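Local coordinates for protein transcriptional regulator (TetR/AcrR family) (Bacillus halodurans, PDB 5GP9) that probably represses genes of fatty acid degradation by binding their operator DNA, a grip that fatty acyl effectors are expected to release, at residues V18-G23 with D97-I102. Sequence-based numbering, arbitrary orientation.
Sequences VIAEHG and DHKLAI
The methyl of A20 sets the apolar part of this contact, pressing onto the first turn of helix 98-107 between K99 and I102. Its CB lies 3.6 Å from the backbone O of K99 and touches the aliphatic chain of the same lysine at CB and CD. I102 meets A20 at two points: its CB lies 4.1 Å from A20 CB, and CG2, turned anti to its own backbone N, reaches to 3.9 Å from A20 CA. The axes of the two short helical segments approach to 8.3 Å, at 64° to each other, consistent with the small A20 between them.

The polar part is looser. K99 bends at chi2 (-78°), which carries its amine past A20 to E21, where NZ lies 3.9 Å from CG. The carboxylate stays farther off, OE2 being 4.8 Å from NZ, so attraction between the opposite charges is probable but no salt bridge forms.

D97 caps the second helix, its OD1 accepting from L100 N at 3.0 Å. I19 extends the interface along that helix to V103 and E107. Helix 8-26 of the DNA-binding domain thus meets the ligand-binding domain here through a methyl, a lysine's aliphatic chain and an isoleucine, packing without directional bonds that would not by itself fix the interhelical angle.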
ATOM      1  N   VAL A  18      -1.376  19.314  11.986  1.00 28.95           N
ATOM      2  CA  VAL A  18      -2.589  18.988  12.673  1.00 29.79           C
ATOM      3  C   VAL A  18      -3.125  17.597  12.311  1.00 29.37           C
ATOM      4  O   VAL A  18      -3.562  16.822  13.182  1.00 31.41           O
ATOM      5  CB  VAL A  18      -3.645  20.060  12.393  1.00 32.94           C
ATOM      6  CG1 VAL A  18      -5.031  19.633  12.859  1.00 32.94           C
ATOM      7  CG2 VAL A  18      -3.196  21.348  13.056  1.00 32.51           C
ATOM      8  N   ILE A  19      -3.038  17.289  11.034  1.00 27.74           N
ATOM      9  CA  ILE A  19      -3.483  15.999  10.534  1.00 30.43           C
ATOM     10  C   ILE A  19      -2.588  14.917  11.052  1.00 27.48           C
ATOM     11  O   ILE A  19      -3.088  13.867  11.441  1.00 34.15           O
ATOM     12  CB  ILE A  19      -3.647  15.958   9.013  1.00 29.58           C
ATOM     13  CG1 ILE A  19      -4.748  16.911   8.505  1.00 28.64           C
ATOM     14  CG2 ILE A  19      -3.877  14.543   8.492  1.00 30.32           C
ATOM     15  CD1 ILE A  19      -4.785  17.154   7.006  1.00 29.95           C
ATOM     16  N   ALA A  20      -1.292  15.142  11.109  1.00 31.07           N
ATOM     17  CA  ALA A  20      -0.372  14.112  11.588  1.00 29.31           C
ATOM     18  C   ALA A  20      -0.630  13.892  13.085  1.00 36.59           C
ATOM     19  O   ALA A  20      -0.712  12.775  13.568  1.00 36.75           O
ATOM     20  CB  ALA A  20       1.041  14.527  11.373  1.00 29.57           C
ATOM     21  N   GLU A  21      -0.824  14.978  13.810  1.00 34.39           N
ATOM     22  CA  GLU A  21      -0.862  14.883  15.269  1.00 39.09           C
ATOM     23  C   GLU A  21      -2.138  14.308  15.798  1.00 37.33           C
ATOM     24  O   GLU A  21      -2.098  13.555  16.770  1.00 39.82           O
ATOM     25  CB  GLU A  21      -0.651  16.255  15.910  1.00 41.85           C
ATOM     26  CG  GLU A  21       0.826  16.652  16.003  1.00 51.97           C
ATOM     27  CD  GLU A  21       1.031  18.007  16.697  1.00 60.50           C
ATOM     28  OE1 GLU A  21       0.122  18.436  17.476  1.00 66.15           O
ATOM     29  OE2 GLU A  21       2.093  18.643  16.468  1.00 59.95           O
ATOM     30  N   HIS A  22      -3.266  14.730  15.254  1.00 38.17           N
ATOM     31  CA  HIS A  22      -4.582  14.341  15.726  1.00 42.43           C
ATOM     32  C   HIS A  22      -5.345  13.466  14.778  1.00 46.48           C
ATOM     33  O   HIS A  22      -6.443  13.023  15.104  1.00 51.12           O
ATOM     34  CB  HIS A  22      -5.422  15.603  16.027  1.00 56.43           C
ATOM     35  CG  HIS A  22      -4.802  16.484  17.071  1.00 60.87           C
ATOM     36  ND1 HIS A  22      -4.594  17.833  16.890  1.00 60.09           N
ATOM     37  CD2 HIS A  22      -4.274  16.178  18.283  1.00 67.16           C
ATOM     38  CE1 HIS A  22      -3.958  18.320  17.943  1.00 59.36           C
ATOM     39  NE2 HIS A  22      -3.767  17.342  18.807  1.00 68.69           N
ATOM     40  N   GLY A  23      -4.813  13.248  13.579  1.00 42.58           N
ATOM     41  CA  GLY A  23      -5.419  12.366  12.634  1.00 39.25           C
ATOM     42  C   GLY A  23      -6.403  13.130  11.890  1.00 34.75           C
ATOM     43  O   GLY A  23      -6.870  14.183  12.368  1.00 45.31           O
ATOM     44  N   ASP A  97      10.683  14.834   6.736  1.00 30.65           N
ATOM     45  CA  ASP A  97       9.449  15.349   7.297  1.00 29.34           C
ATOM     46  C   ASP A  97       8.550  14.237   7.809  1.00 30.02           C
ATOM     47  O   ASP A  97       7.694  13.741   7.096  1.00 25.83           O
ATOM     48  CB  ASP A  97       8.750  16.245   6.264  1.00 32.40           C
ATOM     49  CG  ASP A  97       7.558  17.001   6.836  1.00 26.98           C
ATOM     50  OD1 ASP A  97       7.032  16.696   7.914  1.00 28.24           O
ATOM     51  OD2 ASP A  97       7.106  17.894   6.144  1.00 32.49           O
ATOM     52  N   HIS A  98       8.752  13.821   9.060  1.00 28.77           N
ATOM     53  CA  HIS A  98       7.985  12.698   9.621  1.00 27.30           C
ATOM     54  C   HIS A  98       6.476  12.916   9.677  1.00 28.76           C
ATOM     55  O   HIS A  98       5.709  11.995   9.516  1.00 24.10           O
ATOM     56  CB  HIS A  98       8.434  12.298  10.998  1.00 29.32           C
ATOM     57  CG  HIS A  98       9.856  11.817  11.032  1.00 31.66           C
ATOM     58  ND1 HIS A  98      10.492  11.509  12.216  1.00 36.44           N
ATOM     59  CD2 HIS A  98      10.788  11.691  10.052  1.00 37.00           C
ATOM     60  CE1 HIS A  98      11.739  11.161  11.956  1.00 35.90           C
ATOM     61  NE2 HIS A  98      11.955  11.267  10.653  1.00 37.34           N
ATOM     62  N   LYS A  99       6.077  14.155   9.963  1.00 26.96           N
ATOM     63  CA  LYS A  99       4.697  14.505  10.014  1.00 25.88           C
ATOM     64  C   LYS A  99       4.071  14.347   8.599  1.00 24.16           C
ATOM     65  O   LYS A  99       2.993  13.741   8.500  1.00 23.78           O
ATOM     66  CB  LYS A  99       4.522  15.903  10.604  1.00 28.34           C
ATOM     67  CG  LYS A  99       5.098  15.988  12.002  1.00 33.84           C
ATOM     68  CD  LYS A  99       4.199  15.377  12.991  1.00 45.86           C
ATOM     69  CE  LYS A  99       4.748  15.481  14.417  1.00 57.15           C
ATOM     70  NZ  LYS A  99       3.981  14.455  15.188  1.00 62.07           N
ATOM     71  N   LEU A 100       4.769  14.758   7.548  1.00 22.74           N
ATOM     72  CA  LEU A 100       4.258  14.544   6.156  1.00 22.43           C
ATOM     73  C   LEU A 100       4.165  13.065   5.840  1.00 24.95           C
ATOM     74  O   LEU A 100       3.170  12.634   5.297  1.00 22.48           O
ATOM     75  CB  LEU A 100       5.156  15.177   5.144  1.00 25.88           C
ATOM     76  CG  LEU A 100       4.817  14.983   3.671  1.00 26.94           C
ATOM     77  CD1 LEU A 100       3.433  15.537   3.420  1.00 25.86           C
ATOM     78  CD2 LEU A 100       5.895  15.699   2.884  1.00 30.79           C
ATOM     79  N   ALA A 101       5.136  12.267   6.331  1.00 22.81           N
ATOM     80  CA  ALA A 101       5.062  10.832   6.193  1.00 22.52           C
ATOM     81  C   ALA A 101       3.876  10.192   6.885  1.00 21.77           C
ATOM     82  O   ALA A 101       3.263   9.249   6.331  1.00 20.51           O
ATOM     83  CB  ALA A 101       6.339  10.197   6.691  1.00 24.24           C
ATOM     84  N   ILE A 102       3.518  10.634   8.106  1.00 21.59           N
ATOM     85  CA  ILE A 102       2.283  10.158   8.752  1.00 21.98           C
ATOM     86  C   ILE A 102       1.052  10.457   7.889  1.00 23.77           C
ATOM     87  O   ILE A 102       0.170   9.624   7.673  1.00 23.28           O
ATOM     88  CB  ILE A 102       2.138  10.732  10.182  1.00 25.31           C
ATOM     89  CG1 ILE A 102       3.339  10.224  11.049  1.00 25.48           C
ATOM     90  CG2 ILE A 102       0.746  10.462  10.704  1.00 26.82           C
ATOM     91  CD1 ILE A 102       3.444  10.867  12.435  1.00 32.58           C
TER